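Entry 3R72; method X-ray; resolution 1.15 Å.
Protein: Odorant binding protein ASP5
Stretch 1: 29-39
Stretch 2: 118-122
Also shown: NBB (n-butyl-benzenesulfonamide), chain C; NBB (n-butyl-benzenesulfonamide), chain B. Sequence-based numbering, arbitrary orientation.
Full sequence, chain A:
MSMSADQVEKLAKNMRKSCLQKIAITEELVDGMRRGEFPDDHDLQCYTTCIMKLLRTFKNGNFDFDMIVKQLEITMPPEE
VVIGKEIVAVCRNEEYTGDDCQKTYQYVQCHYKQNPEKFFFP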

ATOM      1  N   LEU A  29       2.934  14.817   0.393  1.00  8.03           N
ATOM      2  CA  LEU A  29       1.798  14.285  -0.328  1.00  8.42           C
ATOM      3  C   LEU A  29       1.609  12.790   0.009  1.00  8.05           C
ATOM      4  O   LEU A  29       0.493  12.316   0.222  1.00  8.68           O
ATOM      5  CB  LEU A  29       2.027  14.539  -1.820  1.00  8.84           C
ATOM      6  CG  LEU A  29       0.861  14.191  -2.736  1.00  9.31           C
ATOM      7  CD1 LEU A  29      -0.384  14.998  -2.397  1.00 11.55           C
ATOM      8  CD2 LEU A  29       1.271  14.410  -4.176  1.00 11.28           C
ATOM      9  N   VAL A  30       2.711  12.059   0.127  1.00  8.22           N
ATOM     10  CA  VAL A  30       2.634  10.655   0.513  1.00  8.93           C
ATOM     11  C   VAL A  30       2.150  10.509   1.961  1.00  9.06           C
ATOM     12  O   VAL A  30       1.285   9.691   2.242  1.00  9.76           O
ATOM     13  CB  VAL A  30       3.984   9.959   0.313  1.00  9.00           C
ATOM     14  CG1 VAL A  30       3.944   8.548   0.871  1.00  9.78           C
ATOM     15  CG2 VAL A  30       4.362   9.973  -1.168  1.00  9.67           C
ATOM     16  N   ASP A  31       2.716  11.305   2.872  1.00  9.64           N
ATOM     17  CA  ASP A  31       2.305  11.272   4.275  1.00 10.59           C
ATOM     18  C   ASP A  31       0.840  11.645   4.488  1.00  9.81           C
ATOM     19  O   ASP A  31       0.215  11.223   5.466  1.00 10.81           O
ATOM     20  CB  ASP A  31       3.153  12.231   5.115  1.00 11.37           C
ATOM     21  CG  ASP A  31       4.516  11.699   5.427  1.00 14.38           C
ATOM     22  OD1 ASP A  31       4.679  10.466   5.537  1.00 16.87           O
ATOM     23  OD2 ASP A  31       5.416  12.550   5.608  1.00 18.33           O
ATOM     24  N   GLY A  32       0.284  12.421   3.573  1.00  9.17           N
ATOM     25  CA  GLY A  32      -1.110  12.809   3.680  1.00  8.94           C
ATOM     26  C   GLY A  32      -2.073  11.638   3.657  1.00  7.95           C
ATOM     27  O   GLY A  32      -3.140  11.700   4.264  1.00  8.72           O
ATOM     28  N   MET A  33      -1.722  10.554   2.977  1.00  7.90           N
ATOM     29  CA  MET A  33      -2.620   9.400   2.906  1.00  8.53           C
ATOM     30  C   MET A  33      -2.956   8.840   4.296  1.00  9.56           C
ATOM     31  O   MET A  33      -4.102   8.457   4.552  1.00 10.23           O
ATOM     32  CB  MET A  33      -2.048   8.310   1.999  1.00  8.32           C
ATOM     33  CG  MET A  33      -1.955   8.739   0.531  1.00  8.26           C
ATOM     34  SD  MET A  33      -1.538   7.381  -0.584  1.00  8.49           S
ATOM     35  CE  MET A  33       0.168   7.045  -0.120  1.00  9.45           C
ATOM     36  N   ARG A  34      -1.979   8.813   5.201  1.00 10.61           N
ATOM     37  CA  ARG A  34      -2.222   8.311   6.550  1.00 12.82           C
ATOM     38  C   ARG A  34      -3.194   9.213   7.331  1.00 12.68           C
ATOM     39  O   ARG A  34      -3.864   8.747   8.276  1.00 13.49           O
ATOM     40  CB  ARG A  34      -0.893   8.134   7.284  1.00 14.46           C
ATOM     41  CG  ARG A  34      -0.058   6.954   6.759  1.00 19.89           C
ATOM     42  CD  ARG A  34       1.417   7.114   7.107  1.00 26.00           C
ATOM     43  NE  ARG A  34       2.283   6.124   6.461  1.00 29.86           N
ATOM     44  CZ  ARG A  34       3.606   6.065   6.629  1.00 32.97           C
ATOM     45  NH1 ARG A  34       4.233   6.930   7.424  1.00 34.91           N
ATOM     46  NH2 ARG A  34       4.314   5.136   6.002  1.00 33.31           N
ATOM     47  N   ARG A  35      -3.278  10.482   6.928  1.00 13.00           N
ATOM     48  CA  ARG A  35      -4.217  11.455   7.474  1.00 14.45           C
ATOM     49  C   ARG A  35      -5.568  11.405   6.742  1.00 13.49           C
ATOM     50  O   ARG A  35      -6.446  12.218   7.013  1.00 14.93           O
ATOM     51  CB  ARG A  35      -3.633  12.885   7.373  1.00 15.54           C
ATOM     52  CG  ARG A  35      -2.226  13.079   7.964  1.00 19.57           C
ATOM     53  CD  ARG A  35      -1.770  14.551   7.930  1.00 24.46           C
ATOM     54  NE  ARG A  35      -1.113  14.953   6.676  1.00 29.08           N
ATOM     55  CZ  ARG A  35       0.198  14.852   6.413  1.00 33.23           C
ATOM     56  NH1 ARG A  35       1.036  14.344   7.314  1.00 35.42           N
ATOM     57  NH2 ARG A  35       0.689  15.261   5.228  1.00 32.56           N
ATOM     58  N   GLY A  36      -5.736  10.469   5.806  1.00 12.04           N
ATOM     59  CA  GLY A  36      -6.964  10.372   5.021  1.00 11.67           C
ATOM     60  C   GLY A  36      -7.053  11.370   3.874  1.00 10.81           C
ATOM     61  O   GLY A  36      -8.133  11.567   3.312  1.00 11.58           O
ATOM     62  N   GLU A  37      -5.926  11.986   3.516  1.00  9.01           N
ATOM     63  CA  GLU A  37      -5.878  12.912   2.390  1.00  8.58           C
ATOM     64  C   GLU A  37      -5.604  12.104   1.131  1.00  8.00           C
ATOM     65  O   GLU A  37      -4.485  11.637   0.921  1.00  7.99           O
ATOM     66  CB  GLU A  37      -4.806  13.974   2.626  1.00  8.71           C
ATOM     67  CG  GLU A  37      -5.051  14.791   3.883  1.00 10.99           C
ATOM     68  CD  GLU A  37      -3.939  15.778   4.220  1.00 12.77           C
ATOM     69  OE1 GLU A  37      -2.926  15.873   3.505  1.00 13.01           O
ATOM     70  OE2 GLU A  37      -4.092  16.492   5.232  1.00 17.15           O
ATOM     71  N   PHE A  38      -6.644  11.925   0.317  1.00  7.31           N
ATOM     72  CA  PHE A  38      -6.578  11.176  -0.935  1.00  7.35           C
ATOM     73  C   PHE A  38      -7.051  12.062  -2.098  1.00  7.37           C
ATOM     74  O   PHE A  38      -8.125  11.864  -2.670  1.00  8.00           O
ATOM     75  CB  PHE A  38      -7.410   9.894  -0.840  1.00  7.80           C
ATOM     76  CG  PHE A  38      -6.827   8.870   0.092  1.00  7.91           C
ATOM     77  CD1 PHE A  38      -5.749   8.102  -0.292  1.00  8.87           C
ATOM     78  CD2 PHE A  38      -7.351   8.677   1.346  1.00  9.65           C
ATOM     79  CE1 PHE A  38      -5.222   7.150   0.548  1.00  9.54           C
ATOM     80  CE2 PHE A  38      -6.821   7.717   2.194  1.00 11.67           C
ATOM     81  CZ  PHE A  38      -5.751   6.961   1.793  1.00  9.96           C
ATOM     82  N   PRO A  39      -6.250  13.064  -2.462  1.00  7.43           N
ATOM     83  CA  PRO A  39      -6.627  13.899  -3.598  1.00  7.91           C
ATOM     84  C   PRO A  39      -6.597  13.090  -4.903  1.00  8.11           C
ATOM     85  O   PRO A  39      -5.908  12.051  -5.014  1.00  7.70           O
ATOM     86  CB  PRO A  39      -5.545  14.969  -3.610  1.00  8.01           C
ATOM     87  CG  PRO A  39      -4.347  14.284  -2.994  1.00  7.84           C
ATOM     88  CD  PRO A  39      -4.929  13.424  -1.917  1.00  7.39           C
ATOM     89  N   LYS A 118      -5.220   2.412  11.962  1.00 12.51           N
ATOM     90  CA  LYS A 118      -4.055   1.554  11.826  1.00 13.57           C
ATOM     91  C   LYS A 118      -3.450   1.531  10.421  1.00 12.53           C
ATOM     92  O   LYS A 118      -2.433   0.880  10.208  1.00 14.60           O
ATOM     93  CB  LYS A 118      -4.402   0.144  12.299  1.00 14.86           C
ATOM     94  CG  LYS A 118      -4.915   0.124  13.740  1.00 19.02           C
ATOM     95  CD  LYS A 118      -4.731  -1.208  14.428  1.00 24.65           C
ATOM     96  CE  LYS A 118      -5.102  -1.100  15.904  1.00 27.75           C
ATOM     97  NZ  LYS A 118      -4.867  -2.377  16.639  1.00 30.12           N
ATOM     98  N   PHE A 119      -4.029   2.262   9.474  1.00 11.27           N
ATOM     99  CA  PHE A 119      -3.510   2.299   8.100  1.00 10.21           C
ATOM    100  C   PHE A 119      -2.035   2.645   8.053  1.00 10.17           C
ATOM    101  O   PHE A 119      -1.580   3.530   8.760  1.00 11.08           O
ATOM    102  CB  PHE A 119      -4.286   3.344   7.329  1.00  9.83           C
ATOM    103  CG  PHE A 119      -3.781   3.583   5.931  1.00  9.41           C
ATOM    104  CD1 PHE A 119      -4.189   2.794   4.853  1.00  9.74           C
ATOM    105  CD2 PHE A 119      -2.919   4.626   5.678  1.00  9.88           C
ATOM    106  CE1 PHE A 119      -3.728   3.059   3.566  1.00  9.00           C
ATOM    107  CE2 PHE A 119      -2.461   4.895   4.400  1.00  8.73           C
ATOM    108  CZ  PHE A 119      -2.880   4.113   3.352  1.00  8.57           C
ATOM    109  N   PHE A 120      -1.308   1.953   7.176  1.00  9.84           N
ATOM    110  CA  PHE A 120       0.090   2.230   6.868  1.00 10.21           C
ATOM    111  C   PHE A 120       0.321   1.957   5.391  1.00 10.37           C
ATOM    112  O   PHE A 120      -0.125   0.951   4.881  1.00 12.25           O
ATOM    113  CB  PHE A 120       1.003   1.333   7.699  1.00 10.84           C
ATOM    114  CG  PHE A 120       2.473   1.558   7.440  1.00 12.36           C
ATOM    115  CD1 PHE A 120       3.170   2.478   8.196  1.00 15.54           C
ATOM    116  CD2 PHE A 120       3.142   0.878   6.425  1.00 12.92           C
ATOM    117  CE1 PHE A 120       4.520   2.708   7.960  1.00 16.14           C
ATOM    118  CE2 PHE A 120       4.496   1.106   6.182  1.00 13.90           C
ATOM    119  CZ  PHE A 120       5.180   2.026   6.951  1.00 15.85           C
ATOM    120  N   PHE A 121       1.016   2.853   4.717  1.00  9.90           N
ATOM    121  CA  PHE A 121       1.478   2.614   3.361  1.00  9.27           C
ATOM    122  C   PHE A 121       2.904   3.168   3.299  1.00  9.35           C
ATOM    123  O   PHE A 121       3.159   4.246   3.816  1.00 10.78           O
ATOM    124  CB  PHE A 121       0.581   3.299   2.327  1.00  9.71           C
ATOM    125  CG  PHE A 121       0.865   2.863   0.927  1.00  8.67           C
ATOM    126  CD1 PHE A 121       0.327   1.678   0.437  1.00  9.56           C
ATOM    127  CD2 PHE A 121       1.725   3.578   0.118  1.00  7.44           C
ATOM    128  CE1 PHE A 121       0.607   1.236  -0.842  1.00  8.47           C
ATOM    129  CE2 PHE A 121       1.996   3.157  -1.167  1.00  7.01           C
ATOM    130  CZ  PHE A 121       1.440   1.980  -1.642  1.00  7.31           C
ATOM    131  N   PRO A 122       3.842   2.446   2.670  1.00  8.88           N
ATOM    132  CA  PRO A 122       5.234   2.913   2.669  1.00  9.59           C
ATOM    133  C   PRO A 122       5.409   4.324   2.117  1.00 10.72           C
ATOM    134  O   PRO A 122       6.195   5.105   2.690  1.00 12.41           O
ATOM    135  CB  PRO A 122       5.942   1.888   1.779  1.00  9.56           C
ATOM    136  CG  PRO A 122       5.160   0.671   1.946  1.00  9.54           C
ATOM    137  CD  PRO A 122       3.720   1.109   2.072  1.00  9.06           C
ATOM    138  OXT PRO A 122       4.778   4.675   1.103  1.00 11.51           O
TER
HETATM  139  O1S NBB C 124       3.281  -1.831   4.011  0.70 15.25           O
HETATM  140  S   NBB C 124       3.738  -3.187   4.135  0.70 13.52           S
HETATM  141  O2S NBB C 124       3.203  -4.071   3.139  0.70 14.83           O
HETATM  142  N10 NBB C 124       3.276  -3.724   5.567  0.70 12.58           N
HETATM  143  C11 NBB C 124       3.659  -3.016   6.776  0.70 13.47           C
HETATM  144  C12 NBB C 124       2.694  -3.302   7.918  0.70 14.77           C
HETATM  145  C13 NBB C 124       3.260  -2.872   9.264  0.70 16.42           C
HETATM  146  C14 NBB C 124       3.327  -1.369   9.388  0.70 17.42           C
HETATM  147  C4  NBB C 124       5.360  -3.258   4.068  0.70 11.87           C
HETATM  148  C5  NBB C 124       6.024  -4.323   3.442  0.70 11.53           C
HETATM  149  C6  NBB C 124       7.419  -4.393   3.391  0.70 12.45           C
HETATM  150  C1  NBB C 124       8.173  -3.398   3.997  0.70 12.78           C
HETATM  151  C2  NBB C 124       7.532  -2.344   4.625  0.70 12.71           C
HETATM  152  C3  NBB C 124       6.140  -2.271   4.661  0.70 12.82           C
HETATM  153  O1S NBB B   1       0.764  -3.602  -1.209  0.70  9.11           O
HETATM  154  S   NBB B   1       1.094  -3.053   0.055  0.70  9.23           S
HETATM  155  O2S NBB B   1       2.211  -2.149   0.069  0.70 11.35           O
HETATM  156  N10 NBB B   1       1.418  -4.287   1.021  0.70  9.86           N
HETATM  157  C11 NBB B   1       0.458  -5.356   1.196  1.00 11.94           C
HETATM  158  C12 NBB B   1       0.462  -5.894   2.615  1.00 13.40           C
HETATM  159  C13 NBB B   1      -0.096  -4.917   3.649  1.00 14.28           C
HETATM  160  C14 NBB B   1      -1.595  -4.770   3.501  1.00 16.31           C
HETATM  161  C4  NBB B   1      -0.222  -2.284   0.658  0.70  8.06           C
HETATM  162  C5  NBB B   1      -0.111  -1.627   1.886  0.70  9.06           C
HETATM  163  C6  NBB B   1      -1.210  -0.962   2.449  0.70  8.97           C
HETATM  164  C1  NBB B   1      -2.435  -0.932   1.804  0.70  9.15           C
HETATM  165  C2  NBB B   1      -2.560  -1.555   0.584  0.70  8.35           C
HETATM  166  C3  NBB B   1      -1.478  -2.225   0.016  0.70  8.96           C
HETATM  167  O   HOH W   1       1.683   6.733   3.342  1.00 24.96           O

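The arginine R34 provides the main polar link between the two stretches. R34 NH2 donates a hydrogen bond of 2.6 Å to F121 O, and R34 NE adds a weak one of 3.4 Å to the same oxygen. The CA-to-CB bond of R34 points sideways, but chi2 and chi3 are t and chi4 is -179°, so the chain extends far enough to bring the guanidinium to the C-terminal segment. Water 1 reinforces the link, its O donating to V30 O (3.2 Å) and F121 O (2.9 Å).

The guanidinium also lies flat on the ring of F120, centres 4.3 Å apart and planes at 23°. A planar cation suits this place: its face stacks on the aromatic ring while its edge meets F121 O. The opposite face of F120 receives C14 of the chain C ligand.

Packing completes the contact, which buries 367 Å² in all. The CA-to-CB bond of F119 points toward stretch 1, and its flat apolar ring offers carbon to R34 CG (3.8 Å from F119 CD2), M33 CB (4.2 Å from F119 CE2) and F38 CZ (4.3 Å from F119 CZ). M33, long and flexible, also reaches F121, M33 CE to F121 CD2 at 3.8 Å; both residues are buried. Buried V30 places CG1 4.0 Å from P122 OXT, its short side chain offering the carboxylate no polar group.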